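PDB 5V2D: dioxygenase from Pseudomonas brassicacearum, which probably uses a bound iron ion and dioxygen to cleave the central carbon-carbon double bond of lignostilbenes into aldehydes. Local coordinates for residues 56-70 and 80-94. Numbering follows the deposited sequence.
Sequences ASIHGTFYQVAPDPQ and FFNGDGMVSGFHFAN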
loop_
_atom_site.group_PDB
_atom_site.type_symbol
_atom_site.label_atom_id
_atom_site.label_comp_id
_atom_site.label_asym_id
_atom_site.label_seq_id
_atom_site.Cartn_x
_atom_site.Cartn_y
_atom_site.Cartn_z
ATOM N N ALA A 56 -27.697 -3.962 6.521
ATOM C CA ALA A 56 -27.645 -3.771 7.951
ATOM C C ALA A 56 -26.734 -4.724 8.655
ATOM O O ALA A 56 -26.310 -4.450 9.784
ATOM C CB ALA A 56 -29.034 -3.777 8.567
ATOM N N SER A 57 -26.380 -5.809 8.022
ATOM C CA SER A 57 -25.544 -6.790 8.733
ATOM C C SER A 57 -24.050 -6.414 8.658
ATOM O O SER A 57 -23.251 -7.039 9.293
ATOM C CB SER A 57 -25.746 -8.155 8.110
ATOM O OG SER A 57 -25.252 -8.145 6.775
ATOM N N ILE A 58 -23.642 -5.473 7.836
ATOM C CA ILE A 58 -22.207 -5.087 7.782
ATOM C C ILE A 58 -21.828 -4.398 9.082
ATOM O O ILE A 58 -22.481 -3.405 9.482
ATOM C CB ILE A 58 -21.908 -4.163 6.630
ATOM C CG1 ILE A 58 -22.152 -4.907 5.297
ATOM C CG2 ILE A 58 -20.446 -3.726 6.664
ATOM C CD1 ILE A 58 -22.083 -4.025 4.080
ATOM N N HIS A 59 -20.851 -4.952 9.755
ATOM C CA HIS A 59 -20.485 -4.460 11.085
ATOM C C HIS A 59 -18.982 -4.521 11.242
ATOM O O HIS A 59 -18.388 -5.601 11.221
ATOM C CB HIS A 59 -21.163 -5.305 12.196
ATOM C CG HIS A 59 -20.948 -4.775 13.583
ATOM N ND1 HIS A 59 -20.747 -5.602 14.676
ATOM C CD2 HIS A 59 -20.799 -3.517 14.050
ATOM C CE1 HIS A 59 -20.556 -4.877 15.758
ATOM N NE2 HIS A 59 -20.570 -3.606 15.407
ATOM N N GLY A 60 -18.389 -3.360 11.389
ATOM C CA GLY A 60 -16.904 -3.227 11.617
ATOM C C GLY A 60 -16.422 -1.895 11.082
ATOM O O GLY A 60 -17.214 -0.990 10.855
ATOM N N THR A 61 -15.116 -1.802 10.916
ATOM C CA THR A 61 -14.497 -0.513 10.553
ATOM C C THR A 61 -13.560 -0.719 9.356
ATOM O O THR A 61 -12.751 -1.643 9.342
ATOM C CB THR A 61 -13.738 0.079 11.758
ATOM O OG1 THR A 61 -14.611 0.228 12.856
ATOM C CG2 THR A 61 -13.160 1.431 11.398
ATOM N N PHE A 62 -13.709 0.161 8.380
ATOM C CA PHE A 62 -12.803 0.230 7.237
ATOM C C PHE A 62 -11.774 1.308 7.596
ATOM O O PHE A 62 -12.137 2.509 7.662
ATOM C CB PHE A 62 -13.574 0.640 5.997
ATOM C CG PHE A 62 -12.740 0.877 4.769
ATOM C CD1 PHE A 62 -11.482 0.328 4.597
ATOM C CD2 PHE A 62 -13.213 1.651 3.761
ATOM C CE1 PHE A 62 -10.746 0.530 3.446
ATOM C CE2 PHE A 62 -12.480 1.858 2.599
ATOM C CZ PHE A 62 -11.256 1.283 2.426
ATOM N N TYR A 63 -10.533 0.914 7.839
ATOM C CA TYR A 63 -9.460 1.857 8.111
ATOM C C TYR A 63 -8.667 2.046 6.817
ATOM O O TYR A 63 -8.437 1.095 6.070
ATOM C CB TYR A 63 -8.494 1.335 9.167
ATOM C CG TYR A 63 -9.137 1.095 10.502
ATOM C CD1 TYR A 63 -9.325 2.196 11.398
ATOM C CD2 TYR A 63 -9.509 -0.127 10.917
ATOM C CE1 TYR A 63 -9.867 1.987 12.661
ATOM C CE2 TYR A 63 -10.050 -0.331 12.157
ATOM C CZ TYR A 63 -10.210 0.708 13.035
ATOM O OH TYR A 63 -10.765 0.499 14.258
ATOM N N GLN A 64 -8.230 3.250 6.569
ATOM C CA GLN A 64 -7.382 3.518 5.419
ATOM C C GLN A 64 -6.364 4.612 5.806
ATOM O O GLN A 64 -6.698 5.474 6.610
ATOM C CB GLN A 64 -8.241 3.941 4.232
ATOM C CG GLN A 64 -7.352 3.807 2.946
ATOM C CD GLN A 64 -8.048 3.697 1.569
ATOM O OE1 GLN A 64 -9.193 4.209 1.288
ATOM N NE2 GLN A 64 -7.314 3.090 0.676
ATOM N N VAL A 65 -5.160 4.574 5.248
ATOM C CA VAL A 65 -4.225 5.677 5.501
ATOM C C VAL A 65 -3.877 6.352 4.184
ATOM O O VAL A 65 -3.658 5.680 3.146
ATOM C CB VAL A 65 -2.992 5.214 6.276
ATOM C CG1 VAL A 65 -2.187 4.141 5.523
ATOM C CG2 VAL A 65 -2.100 6.359 6.691
ATOM N N ALA A 66 -3.848 7.673 4.231
ATOM C CA ALA A 66 -3.424 8.498 3.148
ATOM C C ALA A 66 -2.224 9.381 3.532
ATOM O O ALA A 66 -2.290 10.081 4.499
ATOM C CB ALA A 66 -4.540 9.395 2.708
ATOM N N PRO A 67 -1.249 9.460 2.649
ATOM C CA PRO A 67 -0.306 10.563 2.755
ATOM C C PRO A 67 -1.037 11.877 2.579
ATOM O O PRO A 67 -1.859 11.997 1.667
ATOM C CB PRO A 67 0.674 10.310 1.600
ATOM C CG PRO A 67 0.471 8.898 1.223
ATOM C CD PRO A 67 -0.971 8.593 1.487
ATOM N N ASP A 68 -0.816 12.825 3.471
ATOM C CA ASP A 68 -1.520 14.092 3.403
ATOM C C ASP A 68 -0.632 15.165 4.106
ATOM O O ASP A 68 -0.729 15.376 5.315
ATOM C CB ASP A 68 -2.881 13.973 4.054
ATOM C CG ASP A 68 -3.852 15.113 3.658
ATOM O OD1 ASP A 68 -5.022 15.012 4.079
ATOM O OD2 ASP A 68 -3.497 16.072 2.872
ATOM N N PRO A 69 0.274 15.784 3.382
ATOM C CA PRO A 69 1.359 16.592 4.060
ATOM C C PRO A 69 0.842 17.717 4.838
ATOM O O PRO A 69 0.051 18.500 4.356
ATOM C CB PRO A 69 2.274 17.088 2.940
ATOM C CG PRO A 69 1.589 16.705 1.713
ATOM C CD PRO A 69 0.385 15.805 1.922
ATOM N N GLN A 70 1.269 17.808 6.115
ATOM C CA GLN A 70 0.801 18.833 6.987
ATOM C C GLN A 70 1.263 20.195 6.498
ATOM O O GLN A 70 0.514 21.172 6.628
ATOM C CB GLN A 70 1.326 18.627 8.401
ATOM C CG GLN A 70 0.990 19.723 9.407
ATOM C CD GLN A 70 -0.434 19.688 9.828
ATOM O OE1 GLN A 70 -0.756 19.151 10.873
ATOM N NE2 GLN A 70 -1.330 20.280 8.974
ATOM N N PHE A 80 4.332 11.907 -3.665
ATOM C CA PHE A 80 3.106 11.539 -2.921
ATOM C C PHE A 80 3.393 10.623 -1.769
ATOM O O PHE A 80 2.827 10.790 -0.682
ATOM C CB PHE A 80 2.132 10.851 -3.908
ATOM C CG PHE A 80 0.935 10.218 -3.250
ATOM C CD1 PHE A 80 0.746 8.887 -3.345
ATOM C CD2 PHE A 80 0.021 10.980 -2.625
ATOM C CE1 PHE A 80 -0.393 8.260 -2.802
ATOM C CE2 PHE A 80 -1.090 10.390 -2.024
ATOM C CZ PHE A 80 -1.287 9.015 -2.137
ATOM N N PHE A 81 4.325 9.699 -1.932
ATOM C CA PHE A 81 4.669 8.719 -0.914
ATOM C C PHE A 81 5.306 9.343 0.358
ATOM O O PHE A 81 5.580 8.628 1.313
ATOM C CB PHE A 81 5.627 7.647 -1.450
ATOM C CG PHE A 81 5.082 6.766 -2.511
ATOM C CD1 PHE A 81 3.750 6.489 -2.667
ATOM C CD2 PHE A 81 5.988 5.981 -3.264
ATOM C CE1 PHE A 81 3.264 5.641 -3.684
ATOM C CE2 PHE A 81 5.539 5.067 -4.239
ATOM C CZ PHE A 81 4.164 4.931 -4.477
ATOM N N ASN A 82 5.576 10.637 0.343
ATOM C CA ASN A 82 6.284 11.268 1.465
ATOM C C ASN A 82 5.386 12.055 2.447
ATOM O O ASN A 82 5.868 12.643 3.389
ATOM C CB ASN A 82 7.377 12.179 0.953
ATOM C CG ASN A 82 8.575 12.282 1.910
ATOM O OD1 ASN A 82 8.742 11.446 2.882
ATOM N ND2 ASN A 82 9.439 13.242 1.612
ATOM N N GLY A 83 4.084 12.012 2.261
ATOM C CA GLY A 83 3.184 12.859 3.040
ATOM C C GLY A 83 2.865 12.233 4.408
ATOM O O GLY A 83 2.788 11.005 4.523
ATOM N N ASP A 84 2.699 13.073 5.398
ATOM C CA ASP A 84 2.307 12.631 6.769
ATOM C C ASP A 84 1.089 11.699 6.690
ATOM O O ASP A 84 0.112 12.010 6.009
ATOM C CB ASP A 84 2.006 13.823 7.625
ATOM C CG ASP A 84 3.218 14.759 7.711
ATOM O OD1 ASP A 84 4.153 14.434 8.469
ATOM O OD2 ASP A 84 3.177 15.797 7.040
ATOM N N GLY A 85 1.139 10.597 7.427
ATOM C CA GLY A 85 0.017 9.661 7.445
ATOM C C GLY A 85 -1.231 10.174 8.132
ATOM O O GLY A 85 -1.159 10.594 9.284
ATOM N N MET A 86 -2.340 10.166 7.394
ATOM C CA MET A 86 -3.653 10.542 7.846
ATOM C C MET A 86 -4.580 9.340 7.774
ATOM O O MET A 86 -4.846 8.842 6.634
ATOM C CB MET A 86 -4.169 11.670 6.948
ATOM C CG MET A 86 -5.548 12.174 7.298
ATOM S SD MET A 86 -5.595 13.222 8.753
ATOM C CE MET A 86 -5.251 14.795 7.936
ATOM N N VAL A 87 -5.045 8.851 8.928
ATOM C CA VAL A 87 -5.822 7.638 8.973
ATOM C C VAL A 87 -7.290 7.991 9.048
ATOM O O VAL A 87 -7.687 8.842 9.849
ATOM C CB VAL A 87 -5.413 6.782 10.198
ATOM C CG1 VAL A 87 -6.278 5.565 10.349
ATOM C CG2 VAL A 87 -3.960 6.402 10.120
ATOM N N SER A 88 -8.077 7.295 8.223
ATOM C CA SER A 88 -9.558 7.429 8.275
ATOM C C SER A 88 -10.104 6.101 8.767
ATOM O O SER A 88 -9.598 5.032 8.403
ATOM C CB SER A 88 -10.085 7.727 6.890
ATOM O OG SER A 88 -9.770 9.093 6.529
ATOM N N GLY A 89 -11.157 6.173 9.587
ATOM C CA GLY A 89 -11.925 4.998 10.003
ATOM C C GLY A 89 -13.395 5.237 9.704
ATOM O O GLY A 89 -13.970 6.155 10.273
ATOM N N PHE A 90 -13.991 4.451 8.797
ATOM C CA PHE A 90 -15.399 4.460 8.518
ATOM C C PHE A 90 -15.993 3.312 9.329
ATOM O O PHE A 90 -15.743 2.129 9.019
ATOM C CB PHE A 90 -15.694 4.255 7.069
ATOM C CG PHE A 90 -15.314 5.396 6.179
ATOM C CD1 PHE A 90 -16.184 6.398 5.914
ATOM C CD2 PHE A 90 -14.058 5.426 5.569
ATOM C CE1 PHE A 90 -15.906 7.447 5.043
ATOM C CE2 PHE A 90 -13.745 6.473 4.708
ATOM C CZ PHE A 90 -14.671 7.501 4.438
ATOM N N HIS A 91 -16.787 3.639 10.348
ATOM C CA HIS A 91 -17.347 2.621 11.189
ATOM C C HIS A 91 -18.815 2.304 10.759
ATOM O O HIS A 91 -19.662 3.218 10.762
ATOM C CB HIS A 91 -17.345 3.080 12.630
ATOM C CG HIS A 91 -17.939 2.074 13.569
ATOM N ND1 HIS A 91 -17.386 0.817 13.758
ATOM C CD2 HIS A 91 -19.062 2.130 14.339
ATOM C CE1 HIS A 91 -18.144 0.139 14.615
ATOM N NE2 HIS A 91 -19.168 0.905 14.979
ATOM N N PHE A 92 -19.065 1.044 10.433
ATOM C CA PHE A 92 -20.338 0.558 9.918
ATOM C C PHE A 92 -21.053 -0.156 11.098
ATOM O O PHE A 92 -20.524 -1.094 11.702
ATOM C CB PHE A 92 -20.155 -0.491 8.814
ATOM C CG PHE A 92 -19.639 0.046 7.528
ATOM C CD1 PHE A 92 -20.454 0.047 6.391
ATOM C CD2 PHE A 92 -18.369 0.491 7.376
ATOM C CE1 PHE A 92 -20.003 0.527 5.194
ATOM C CE2 PHE A 92 -17.921 0.995 6.156
ATOM C CZ PHE A 92 -18.741 1.017 5.076
ATOM N N ALA A 93 -22.258 0.289 11.407
ATOM C CA ALA A 93 -23.043 -0.477 12.396
ATOM C C ALA A 93 -24.501 -0.331 12.086
ATOM O O ALA A 93 -25.020 0.771 12.003
ATOM C CB ALA A 93 -22.787 -0.045 13.832
ATOM N N ASN A 94 -25.170 -1.454 11.918
ATOM C CA ASN A 94 -26.635 -1.433 11.719
ATOM C C ASN A 94 -27.175 -0.477 10.647
ATOM O O ASN A 94 -28.124 0.226 10.915
ATOM C CB ASN A 94 -27.278 -0.989 13.040
ATOM C CG ASN A 94 -27.759 -2.092 13.688
ATOM O OD1 ASN A 94 -28.895 -2.580 13.386
ATOM N ND2 ASN A 94 -26.924 -2.632 14.538
HETATM O O HOH W 1 -24.290 -3.978 11.713
HETATM O O HOH W 2 -20.563 -0.793 16.579
#
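Gly60, Phe62, Gln64 and Ala66 pair with Phe92, Phe90, Ser88 and Met86 in a regular antiparallel ladder, each hydrogen-bonded pair giving and receiving one backbone bond. Phe92 N to Gly60 O, at 2.8 Å, is nearly straight. Pro67 suits its non-hydrogen-bonded place opposite Gly85, where the ladder asks for no N-H, and just past it Asp68 N bonds Asp84 O.

Polar side chains and two waters add bonds outside the ladder. Thr61 OG1 lies 3.0 Å from His91 ND1, in the plane of the imidazole at its edge; with CG anti to the backbone N (chi1 179°), the His91 ring reaches across to the threonine. A water bridges His91 NE2 and His59 NE2, while another accepts a bond from Asn94 N and donates to Ala56 O and Ile58 O, joining the two segments beyond the last ladder pair. At the other end, past the strands, Asp84 OD2 accepts the Gln70 N-H (N to OD2 2.9 Å) in an almost straight bond from the anti side of the carboxylate, somewhat out of its plane.

Apolar contacts split between the faces. Ile58 CG2 packs alongside Phe92 CD1 at 3.8 Å on the face shared with Phe62 and Phe90; on the other, Val65 CG2 meets Val87 CG2, and Gly89 leaves room for the Tyr63 ring, whose face Thr61 CG2 overlies. Pro67 CG sits over the Phe80 ring, a CH-pi contact 4.0 Å from its centroid. Gly83 leaves room for Asp68 N and the two prolines; at Gly60's backbone angles a CB would press on His59 O.

The pair belongs to an antiparallel blade, consistent with the beta-propeller of carotenoid-cleaving dioxygenases: strand 96-103 flanks 85-93, and C-terminal strand 496-500 flanks 60-67. Val65 bonds through its backbone to the iron ligand His495, and Phe62 packs on Ile439 of strand 433-442.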